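PDB 2P14: heterodimeric restriction endonuclease R.BspD6I small subunit from Bacillus sp., which probably acts as the catalytic, DNA-cutting subunit of a heterodimeric type IIS restriction endonuclease, working in complex with a monomeric site-specific nickase. Local coordinates for residues Arg27-Leu32 with Ile61-Glu66; Gln95-Lys98 with Glu103-Thr106; Thr143-Lys146 with His151-Pro154. All blocks are in the same frame, centred on the assembly; numbering follows the deposited sequence.

Along the chain the three contacts follow one another without overlap. Contact 1 sets helix 17-32 against strand 61-64, and contact 2 sets the end of helix 80-98 against strand 104-110 of the same five-stranded mixed sheet; their centres lie about 15 Å apart. They meet where Glu64 OE2 stands 2.7 Å from Tyr97 OH, a probable hydrogen bond. Contact 3 packs the end of helix 135-146 against the loop that leads into helix 154-165, its centre about 12 Å from that of contact 1, with Phe152 and Lys146 packed on Leu32. It stays clear of contact 2, about 8 Å off at the nearest atoms. Contacts 1 and 2 thus set helices on the sheet of a PDDEXK-clan nuclease, and contact 3 packs the helix-loop-helix region beside contact 1.

Contact 1. Residues Arg27-Leu32 with Ile61-Glu66; sequences RVFKKL and ILVEYE
Phe29 of helix 17-32 meets Val63 and Tyr65 at strand 61-64, joining a helix to the mixed sheet in this member of the PDDEXK nuclease clan. The close part of the contact is small and buried. With CG anti to the carbonyl carbon (chi1 -77°), the Phe29 ring leans from the helix toward the strand and presents one ortho carbon, CD1, to both partners. Val63 CG1 comes up obliquely to that carbon at 4.2 Å. The Tyr65 hydroxyl arrives at the ring edge, in its plane, with OH 3.4 Å from Phe29 CD1 and 3.8 Å from Phe29 CE1; the two aromatic side chains cross at about a right angle. Beyond them, Phe29 also rests on Ile72 of the adjacent strand 69-75, while Tyr65 packs its ring near Phe68. By contrast, the solvent side is marked by Lys30, whose CB is directed away from the strand, and by the exposed Lys31 and Glu66. At the join between helix and strand a water supplies the polar link, donating to Phe29 O at 2.8 Å and accepting from Tyr65 OH at 2.7 Å.

Contact 2. Residues Gln95-Lys98 with Glu103-Thr106; sequences QEYK and EAYT
The methyl group of Ala104, on strand 104-110, touches both Tyr97 and Lys98 of helix 80-98, a short loop away in the chain. The Lys98 side chain bends at chi2, chi3 and chi4, which brings its end nearer the strand. CB and CG stay short of the methyl; CD makes the apolar touch, 3.8 Å from Ala104 CB and 4.0 Å from Ala104 O. CE passes the methyl without close contact and carries the chain on to NZ, which turns to polar partners: it donates to a water at 2.7 Å, which in turn donates to Ala104 O at 2.7 Å, and it also bonds Ser127 O. Tyr97 takes the methyl obliquely to its ring, CD2 lying 3.6 Å from Ala104 CB, while its OH is hydrogen-bonded to Ser69 OG as well as to Glu64 OE2, on strands 69-75 and 61-64. Tyr105, whose CB is directed away from the helix, donates from OH to the anti lone pair of Glu103 OE2 at 2.6 Å; Glu103 OE1 pairs with Lys158. The contact closes the second half of the beta-alpha-beta unit formed by strand 69-75, helix 80-98 and strand 104-110, with Tyr97 resting on Leu71 of the first strand and Tyr105 facing helix 154-165.

Contact 3. Residues Thr143-Lys146 with His151-Pro154; sequences TQLK and HFNP
Leu145 and Lys146, the last two residues of helix 135-146, pack on Phe152 in the loop that leads into the next helix. One turn before the helix end, Thr143 OG1 bonds back to Lys139 O on the helix itself. Leu145 then points toward the loop and lays CD2 obliquely to the Phe152 ring, 4.3 Å from CE1; its first two torsions are far from staggered (chi1 -108°, chi2 12°). Lys146 follows with a chain bent at chi2 and chi3, crossing the Phe152 side chain at about a right angle. Its CD passes Phe152 CB at 4.2 Å. Farther out, Lys146 NZ comes within 3.7 Å of Phe152 N, a mere proximity, and is hydrogen-bonded to Glu150 O, within the loop. On the loop side, Pro154 N lies 4.0 Å above one face of the Phe152 ring, over its centre. Asn153 is the N-cap of helix 154-165, OD1 bonding Asn155 N. The loop thus sits between three helices: Leu145 reaches Lys156 and Ile160 of helix 154-165, and Lys146 and Phe152 both lie on Leu32 at the end of helix 17-32.

Contact 1. Residues Arg27-Leu32 with Ile61-Glu66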
ATOM      1  N   ARG A  27      -1.179   8.617   7.506  1.00 12.88           N
ATOM      2  CA  ARG A  27      -0.498   8.994   8.764  1.00 12.56           C
ATOM      3  C   ARG A  27       0.797   8.203   8.974  1.00 13.49           C
ATOM      4  O   ARG A  27       1.774   8.761   9.456  1.00 14.05           O
ATOM      5  CB  ARG A  27      -1.417   8.812   9.979  1.00 13.88           C
ATOM      6  CG  ARG A  27      -2.639   9.747   9.979  1.00 13.52           C
ATOM      7  CD  ARG A  27      -3.067  10.035  11.404  1.00 17.69           C
ATOM      8  NE  ARG A  27      -3.571   8.835  12.048  1.00 18.23           N
ATOM      9  CZ  ARG A  27      -3.750   8.694  13.365  1.00 18.81           C
ATOM     10  NH1 ARG A  27      -3.457   9.685  14.223  1.00 18.00           N
ATOM     11  NH2 ARG A  27      -4.221   7.566  13.832  1.00 16.90           N
ATOM     12  N   VAL A  28       0.803   6.918   8.618  1.00 13.40           N
ATOM     13  CA  VAL A  28       2.035   6.107   8.750  1.00 14.19           C
ATOM     14  C   VAL A  28       3.159   6.692   7.898  1.00 13.90           C
ATOM     15  O   VAL A  28       4.288   6.934   8.384  1.00 13.91           O
ATOM     16  CB  VAL A  28       1.787   4.640   8.343  1.00 14.10           C
ATOM     17  CG1 VAL A  28       3.142   3.870   8.315  1.00 14.23           C
ATOM     18  CG2 VAL A  28       0.859   3.982   9.293  1.00 14.16           C
ATOM     19  N   PHE A  29       2.864   6.925   6.618  1.00 13.65           N
ATOM     20  CA  PHE A  29       3.877   7.461   5.698  1.00 13.71           C
ATOM     21  C   PHE A  29       4.309   8.899   6.016  1.00 15.14           C
ATOM     22  O   PHE A  29       5.486   9.255   5.916  1.00 15.16           O
ATOM     23  CB  PHE A  29       3.440   7.313   4.248  1.00 14.15           C
ATOM     24  CG  PHE A  29       3.601   5.928   3.747  1.00 12.93           C
ATOM     25  CD1 PHE A  29       4.842   5.505   3.229  1.00 13.58           C
ATOM     26  CD2 PHE A  29       2.551   5.021   3.823  1.00 14.49           C
ATOM     27  CE1 PHE A  29       5.017   4.197   2.791  1.00 14.89           C
ATOM     28  CE2 PHE A  29       2.726   3.712   3.382  1.00 14.99           C
ATOM     29  CZ  PHE A  29       3.964   3.312   2.855  1.00 14.36           C
ATOM     30  N   LYS A  30       3.372   9.702   6.490  1.00 15.19           N
ATOM     31  CA  LYS A  30       3.737  11.052   6.932  1.00 16.59           C
ATOM     32  C   LYS A  30       4.710  10.967   8.119  1.00 16.28           C
ATOM     33  O   LYS A  30       5.723  11.678   8.179  1.00 17.08           O
ATOM     34  CB  LYS A  30       2.470  11.828   7.319  1.00 16.31           C
ATOM     35  CG  LYS A  30       2.740  13.308   7.732  1.00 18.62           C
ATOM     36  CD  LYS A  30       1.446  14.032   8.047  1.00 20.43           C
ATOM     37  CE  LYS A  30       1.731  15.443   8.545  1.00 27.95           C
ATOM     38  NZ  LYS A  30       2.249  16.255   7.410  1.00 32.53           N
ATOM     39  N   LYS A  31       4.418  10.076   9.064  1.00 15.55           N
ATOM     40  CA  LYS A  31       5.272   9.954  10.255  1.00 15.69           C
ATOM     41  C   LYS A  31       6.640   9.335   9.932  1.00 15.97           C
ATOM     42  O   LYS A  31       7.655   9.697  10.552  1.00 16.99           O
ATOM     43  CB  LYS A  31       4.591   9.167  11.358  1.00 15.76           C
ATOM     44  CG  LYS A  31       5.320   9.370  12.665  1.00 18.08           C
ATOM     45  CD  LYS A  31       4.475   9.166  13.842  1.00 18.11           C
ATOM     46  CE  LYS A  31       5.252   9.464  15.109  1.00 19.56           C
ATOM     47  NZ  LYS A  31       4.332   9.487  16.240  1.00 21.69           N
ATOM     48  N   LEU A  32       6.685   8.409   8.984  1.00 15.96           N
ATOM     49  CA  LEU A  32       7.991   7.839   8.607  1.00 15.52           C
ATOM     50  C   LEU A  32       8.903   8.916   8.059  1.00 16.19           C
ATOM     51  O   LEU A  32      10.136   8.876   8.261  1.00 16.98           O
ATOM     52  CB  LEU A  32       7.804   6.725   7.581  1.00 15.34           C
ATOM     53  CG  LEU A  32       7.262   5.393   8.095  1.00 15.18           C
ATOM     54  CD1 LEU A  32       6.951   4.480   6.936  1.00 15.71           C
ATOM     55  CD2 LEU A  32       8.213   4.723   9.090  1.00 15.52           C
ATOM     56  N   ILE A  61      -2.931   7.346  -2.292  1.00 12.14           N
ATOM     57  CA  ILE A  61      -1.814   8.089  -1.695  1.00 12.24           C
ATOM     58  C   ILE A  61      -0.625   7.904  -2.612  1.00 12.52           C
ATOM     59  O   ILE A  61      -0.410   6.809  -3.125  1.00 12.62           O
ATOM     60  CB  ILE A  61      -1.414   7.568  -0.284  1.00 12.68           C
ATOM     61  CG1 ILE A  61      -2.630   7.524   0.642  1.00 12.68           C
ATOM     62  CG2 ILE A  61      -0.324   8.438   0.354  1.00 14.52           C
ATOM     63  CD1 ILE A  61      -2.475   6.484   1.766  1.00 12.09           C
ATOM     64  N   LEU A  62       0.110   8.986  -2.835  1.00 10.81           N
ATOM     65  CA  LEU A  62       1.395   8.880  -3.541  1.00 11.06           C
ATOM     66  C   LEU A  62       2.468   9.390  -2.601  1.00 11.91           C
ATOM     67  O   LEU A  62       2.317  10.464  -2.019  1.00 12.62           O
ATOM     68  CB  LEU A  62       1.415   9.737  -4.815  1.00 11.54           C
ATOM     69  CG  LEU A  62       2.754   9.878  -5.530  1.00 12.10           C
ATOM     70  CD1 LEU A  62       3.197   8.509  -6.142  1.00 12.66           C
ATOM     71  CD2 LEU A  62       2.615  10.997  -6.599  1.00 12.32           C
ATOM     72  N   VAL A  63       3.552   8.612  -2.448  1.00 12.68           N
ATOM     73  CA  VAL A  63       4.733   9.137  -1.744  1.00 12.48           C
ATOM     74  C   VAL A  63       5.924   9.098  -2.725  1.00 12.80           C
ATOM     75  O   VAL A  63       6.231   8.049  -3.320  1.00 12.94           O
ATOM     76  CB  VAL A  63       5.033   8.372  -0.426  1.00 13.18           C
ATOM     77  CG1 VAL A  63       5.409   6.953  -0.699  1.00 14.40           C
ATOM     78  CG2 VAL A  63       6.124   9.059   0.401  1.00 13.64           C
ATOM     79  N   GLU A  64       6.536  10.269  -2.931  1.00 13.12           N
ATOM     80  CA  GLU A  64       7.681  10.347  -3.825  1.00 13.19           C
ATOM     81  C   GLU A  64       8.939  10.521  -3.010  1.00 13.87           C
ATOM     82  O   GLU A  64       9.085  11.483  -2.285  1.00 14.90           O
ATOM     83  CB  GLU A  64       7.512  11.510  -4.804  1.00 13.91           C
ATOM     84  CG  GLU A  64       6.347  11.274  -5.737  1.00 14.41           C
ATOM     85  CD  GLU A  64       6.193  12.352  -6.805  1.00 16.47           C
ATOM     86  OE1 GLU A  64       6.392  13.559  -6.470  1.00 19.86           O
ATOM     87  OE2 GLU A  64       5.841  11.987  -7.939  1.00 17.66           O
ATOM     88  N   TYR A  65       9.839   9.551  -3.099  1.00 14.26           N
ATOM     89  CA  TYR A  65      11.131   9.663  -2.447  1.00 14.63           C
ATOM     90  C   TYR A  65      12.144  10.057  -3.508  1.00 15.99           C
ATOM     91  O   TYR A  65      11.834  10.148  -4.692  1.00 15.96           O
ATOM     92  CB  TYR A  65      11.526   8.336  -1.850  1.00 13.62           C
ATOM     93  CG  TYR A  65      10.584   7.864  -0.771  1.00 12.07           C
ATOM     94  CD1 TYR A  65      10.552   8.508   0.484  1.00 12.38           C
ATOM     95  CD2 TYR A  65       9.736   6.775  -0.993  1.00 13.70           C
ATOM     96  CE1 TYR A  65       9.694   8.084   1.490  1.00 13.94           C
ATOM     97  CE2 TYR A  65       8.868   6.329   0.012  1.00 14.74           C
ATOM     98  CZ  TYR A  65       8.841   6.995   1.258  1.00 13.25           C
ATOM     99  OH  TYR A  65       7.978   6.528   2.242  1.00 13.84           O
ATOM    100  N   GLU A  66      13.388  10.233  -3.086  1.00 17.12           N
ATOM    101  CA  GLU A  66      14.400  10.660  -4.027  1.00 19.10           C
ATOM    102  C   GLU A  66      14.553   9.755  -5.255  1.00 18.61           C
ATOM    103  O   GLU A  66      14.586  10.250  -6.385  1.00 19.82           O
ATOM    104  CB  GLU A  66      15.720  10.743  -3.269  1.00 19.56           C
ATOM    105  CG  GLU A  66      16.833  11.368  -4.036  1.00 23.20           C
ATOM    106  CD  GLU A  66      17.812  11.923  -3.082  1.00 29.14           C
ATOM    107  OE1 GLU A  66      17.479  12.992  -2.488  1.00 30.76           O
ATOM    108  OE2 GLU A  66      18.873  11.262  -2.907  1.00 30.49           O
TER
HETATM  109  O   HOH W   1       7.553   8.301   4.241  1.00 14.85           O

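Contact 2. Residues Gln95-Lys98 with Glu103-Thr106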
ATOM      1  N   GLN A  95       0.270   2.088 -14.100  1.00 14.69           N
ATOM      2  CA  GLN A  95       0.630   2.245 -15.517  1.00 16.74           C
ATOM      3  C   GLN A  95       0.736   3.716 -15.855  1.00 16.50           C
ATOM      4  O   GLN A  95       1.696   4.176 -16.484  1.00 17.68           O
ATOM      5  CB  GLN A  95      -0.436   1.605 -16.411  1.00 16.46           C
ATOM      6  CG  GLN A  95      -0.405   0.105 -16.477  1.00 20.12           C
ATOM      7  CD  GLN A  95      -1.551  -0.459 -17.313  1.00 21.10           C
ATOM      8  OE1 GLN A  95      -2.606   0.171 -17.470  1.00 25.98           O
ATOM      9  NE2 GLN A  95      -1.358  -1.666 -17.821  1.00 26.18           N
ATOM     10  N   GLU A  96      -0.257   4.475 -15.417  1.00 14.80           N
ATOM     11  CA  GLU A  96      -0.263   5.905 -15.691  1.00 16.01           C
ATOM     12  C   GLU A  96       0.939   6.615 -15.092  1.00 15.79           C
ATOM     13  O   GLU A  96       1.599   7.435 -15.741  1.00 16.12           O
ATOM     14  CB  GLU A  96      -1.573   6.512 -15.199  1.00 16.73           C
ATOM     15  CG  GLU A  96      -2.729   6.128 -16.113  1.00 21.98           C
ATOM     16  CD  GLU A  96      -2.671   6.812 -17.484  1.00 28.89           C
ATOM     17  OE1 GLU A  96      -2.112   7.927 -17.586  1.00 31.01           O
ATOM     18  OE2 GLU A  96      -3.214   6.230 -18.455  1.00 34.96           O
ATOM     19  N   TYR A  97       1.228   6.311 -13.825  1.00 15.03           N
ATOM     20  CA  TYR A  97       2.352   6.963 -13.181  1.00 14.61           C
ATOM     21  C   TYR A  97       3.651   6.586 -13.880  1.00 14.65           C
ATOM     22  O   TYR A  97       4.555   7.434 -14.019  1.00 15.47           O
ATOM     23  CB  TYR A  97       2.430   6.573 -11.692  1.00 14.00           C
ATOM     24  CG  TYR A  97       3.475   7.375 -10.952  1.00 14.75           C
ATOM     25  CD1 TYR A  97       3.180   8.639 -10.439  1.00 15.23           C
ATOM     26  CD2 TYR A  97       4.784   6.887 -10.811  1.00 16.21           C
ATOM     27  CE1 TYR A  97       4.142   9.390  -9.769  1.00 13.49           C
ATOM     28  CE2 TYR A  97       5.753   7.606 -10.158  1.00 13.32           C
ATOM     29  CZ  TYR A  97       5.442   8.863  -9.635  1.00 13.52           C
ATOM     30  OH  TYR A  97       6.404   9.602  -8.981  1.00 14.29           O
ATOM     31  N   LYS A  98       3.769   5.314 -14.258  1.00 15.26           N
ATOM     32  CA  LYS A  98       5.025   4.817 -14.867  1.00 16.44           C
ATOM     33  C   LYS A  98       5.313   5.475 -16.217  1.00 17.07           C
ATOM     34  O   LYS A  98       6.454   5.440 -16.680  1.00 16.56           O
ATOM     35  CB  LYS A  98       5.015   3.303 -14.991  1.00 16.94           C
ATOM     36  CG  LYS A  98       5.088   2.558 -13.668  1.00 20.96           C
ATOM     37  CD  LYS A  98       6.400   2.745 -12.961  1.00 23.59           C
ATOM     38  CE  LYS A  98       7.586   2.089 -13.685  1.00 24.91           C
ATOM     39  NZ  LYS A  98       7.622   0.601 -13.600  1.00 24.29           N
ATOM     40  N   GLU A 103      11.061   5.272 -11.303  1.00 14.89           N
ATOM     41  CA  GLU A 103      10.926   3.974 -10.639  1.00 14.18           C
ATOM     42  C   GLU A 103       9.770   4.054  -9.610  1.00 12.67           C
ATOM     43  O   GLU A 103       9.779   4.944  -8.746  1.00 13.67           O
ATOM     44  CB  GLU A 103      12.248   3.565  -9.983  1.00 14.42           C
ATOM     45  CG  GLU A 103      12.199   2.161  -9.415  1.00 15.32           C
ATOM     46  CD  GLU A 103      13.465   1.732  -8.674  1.00 17.10           C
ATOM     47  OE1 GLU A 103      14.377   2.571  -8.547  1.00 20.44           O
ATOM     48  OE2 GLU A 103      13.511   0.564  -8.180  1.00 18.66           O
ATOM     49  N   ALA A 104       8.828   3.103  -9.687  1.00 12.15           N
ATOM     50  CA  ALA A 104       7.632   3.166  -8.819  1.00 11.83           C
ATOM     51  C   ALA A 104       7.066   1.774  -8.572  1.00 12.11           C
ATOM     52  O   ALA A 104       7.153   0.887  -9.447  1.00 13.75           O
ATOM     53  CB  ALA A 104       6.553   4.079  -9.437  1.00 13.59           C
ATOM     54  N   TYR A 105       6.498   1.614  -7.366  1.00 12.01           N
ATOM     55  CA  TYR A 105       5.869   0.384  -6.906  1.00 11.79           C
ATOM     56  C   TYR A 105       4.514   0.780  -6.376  1.00 11.57           C
ATOM     57  O   TYR A 105       4.374   1.877  -5.807  1.00 12.83           O
ATOM     58  CB  TYR A 105       6.713  -0.256  -5.764  1.00 12.87           C
ATOM     59  CG  TYR A 105       8.092  -0.543  -6.279  1.00 13.41           C
ATOM     60  CD1 TYR A 105       8.353  -1.727  -6.987  1.00 14.02           C
ATOM     61  CD2 TYR A 105       9.099   0.378  -6.133  1.00 12.83           C
ATOM     62  CE1 TYR A 105       9.579  -1.972  -7.537  1.00 17.08           C
ATOM     63  CE2 TYR A 105      10.359   0.138  -6.691  1.00 13.00           C
ATOM     64  CZ  TYR A 105      10.571  -1.053  -7.385  1.00 14.74           C
ATOM     65  OH  TYR A 105      11.790  -1.338  -7.998  1.00 16.59           O
ATOM     66  N   THR A 106       3.552  -0.119  -6.496  1.00 11.34           N
ATOM     67  CA  THR A 106       2.316   0.042  -5.727  1.00 10.76           C
ATOM     68  C   THR A 106       2.350  -0.841  -4.508  1.00 11.77           C
ATOM     69  O   THR A 106       2.708  -2.018  -4.608  1.00 12.45           O
ATOM     70  CB  THR A 106       1.101  -0.306  -6.569  1.00 10.82           C
ATOM     71  OG1 THR A 106       0.932   0.730  -7.550  1.00 13.23           O
ATOM     72  CG2 THR A 106      -0.149  -0.371  -5.704  1.00 12.69           C
TER
HETATM   73  O   HOH W   2       8.994   0.451 -11.319  1.00 18.43           O

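Contact 3. Residues Thr143-Lys146 with His151-Pro154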
ATOM      1  N   THR A 143       6.971  -1.734  12.288  1.00 23.47           N
ATOM      2  CA  THR A 143       7.576  -1.960  13.610  1.00 25.59           C
ATOM      3  C   THR A 143       9.005  -2.464  13.479  1.00 26.59           C
ATOM      4  O   THR A 143       9.886  -2.087  14.277  1.00 27.04           O
ATOM      5  CB  THR A 143       6.754  -2.936  14.480  1.00 26.38           C
ATOM      6  OG1 THR A 143       5.392  -2.512  14.513  1.00 27.09           O
ATOM      7  CG2 THR A 143       7.304  -2.960  15.932  1.00 27.51           C
ATOM      8  N   GLN A 144       9.247  -3.307  12.480  1.00 27.11           N
ATOM      9  CA  GLN A 144      10.597  -3.781  12.217  1.00 27.92           C
ATOM     10  C   GLN A 144      11.472  -2.600  11.797  1.00 26.95           C
ATOM     11  O   GLN A 144      12.604  -2.460  12.279  1.00 27.00           O
ATOM     12  CB  GLN A 144      10.600  -4.873  11.146  1.00 27.98           C
ATOM     13  CG  GLN A 144      10.019  -6.210  11.608  1.00 30.23           C
ATOM     14  CD  GLN A 144       9.825  -7.188  10.440  1.00 30.31           C
ATOM     15  OE1 GLN A 144      10.394  -7.012   9.347  1.00 34.23           O
ATOM     16  NE2 GLN A 144       9.023  -8.222  10.669  1.00 34.57           N
ATOM     17  N   LEU A 145      10.936  -1.737  10.937  1.00 25.63           N
ATOM     18  CA  LEU A 145      11.639  -0.520  10.500  1.00 25.08           C
ATOM     19  C   LEU A 145      11.963   0.474  11.624  1.00 23.83           C
ATOM     20  O   LEU A 145      13.079   1.004  11.694  1.00 23.48           O
ATOM     21  CB  LEU A 145      10.826   0.215   9.431  1.00 25.55           C
ATOM     22  CG  LEU A 145      11.265   0.238   7.958  1.00 27.84           C
ATOM     23  CD1 LEU A 145      12.383  -0.763   7.617  1.00 28.21           C
ATOM     24  CD2 LEU A 145      10.061   0.104   7.042  1.00 24.80           C
ATOM     25  N   LYS A 146      10.996   0.701  12.517  1.00 22.81           N
ATOM     26  CA  LYS A 146      11.076   1.845  13.430  1.00 21.36           C
ATOM     27  C   LYS A 146      11.179   1.532  14.922  1.00 21.22           C
ATOM     28  O   LYS A 146      11.555   2.424  15.713  1.00 21.04           O
ATOM     29  CB  LYS A 146       9.899   2.798  13.185  1.00 21.17           C
ATOM     30  CG  LYS A 146       9.961   3.586  11.867  1.00 20.24           C
ATOM     31  CD  LYS A 146      11.282   4.339  11.667  1.00 18.44           C
ATOM     32  CE  LYS A 146      11.515   5.327  12.807  1.00 19.65           C
ATOM     33  NZ  LYS A 146      12.595   6.280  12.444  1.00 22.49           N
ATOM     34  N   HIS A 151      16.831   5.310  11.971  1.00 23.31           N
ATOM     35  CA  HIS A 151      16.409   6.372  11.050  1.00 22.08           C
ATOM     36  C   HIS A 151      15.702   5.700   9.899  1.00 20.23           C
ATOM     37  O   HIS A 151      16.108   4.614   9.466  1.00 20.73           O
ATOM     38  CB  HIS A 151      17.624   7.154  10.515  1.00 22.79           C
ATOM     39  CG  HIS A 151      17.281   8.184   9.480  1.00 25.41           C
ATOM     40  ND1 HIS A 151      17.572   8.021   8.142  1.00 28.63           N
ATOM     41  CD2 HIS A 151      16.643   9.374   9.588  1.00 27.89           C
ATOM     42  CE1 HIS A 151      17.133   9.074   7.470  1.00 26.47           C
ATOM     43  NE2 HIS A 151      16.561   9.910   8.326  1.00 28.39           N
ATOM     44  N   PHE A 152      14.634   6.319   9.405  1.00 18.20           N
ATOM     45  CA  PHE A 152      13.970   5.765   8.261  1.00 16.39           C
ATOM     46  C   PHE A 152      14.723   6.062   6.977  1.00 15.89           C
ATOM     47  O   PHE A 152      14.854   7.227   6.574  1.00 16.28           O
ATOM     48  CB  PHE A 152      12.515   6.249   8.175  1.00 16.10           C
ATOM     49  CG  PHE A 152      11.810   5.783   6.930  1.00 16.10           C
ATOM     50  CD1 PHE A 152      11.720   4.426   6.648  1.00 16.60           C
ATOM     51  CD2 PHE A 152      11.291   6.704   6.032  1.00 17.31           C
ATOM     52  CE1 PHE A 152      11.093   3.995   5.467  1.00 17.55           C
ATOM     53  CE2 PHE A 152      10.672   6.289   4.884  1.00 16.37           C
ATOM     54  CZ  PHE A 152      10.561   4.933   4.611  1.00 15.87           C
ATOM     55  N   ASN A 153      15.207   4.995   6.333  1.00 14.00           N
ATOM     56  CA  ASN A 153      15.846   5.123   5.048  1.00 13.37           C
ATOM     57  C   ASN A 153      14.908   4.606   3.941  1.00 13.25           C
ATOM     58  O   ASN A 153      14.720   3.399   3.823  1.00 13.56           O
ATOM     59  CB  ASN A 153      17.148   4.318   5.051  1.00 12.50           C
ATOM     60  CG  ASN A 153      17.912   4.418   3.744  1.00 13.43           C
ATOM     61  OD1 ASN A 153      17.499   5.061   2.800  1.00 13.20           O
ATOM     62  ND2 ASN A 153      19.094   3.784   3.710  1.00 14.47           N
ATOM     63  N   PRO A 154      14.331   5.508   3.128  1.00 13.16           N
ATOM     64  CA  PRO A 154      13.427   5.056   2.055  1.00 13.64           C
ATOM     65  C   PRO A 154      14.074   3.991   1.152  1.00 13.15           C
ATOM     66  O   PRO A 154      13.375   3.108   0.650  1.00 14.37           O
ATOM     67  CB  PRO A 154      13.168   6.335   1.254  1.00 13.33           C
ATOM     68  CG  PRO A 154      13.348   7.456   2.275  1.00 13.20           C
ATOM     69  CD  PRO A 154      14.519   6.970   3.109  1.00 13.51           C
TER
HETATM   70  O   HOH W   3      13.846   2.290   9.714  1.00 32.90           O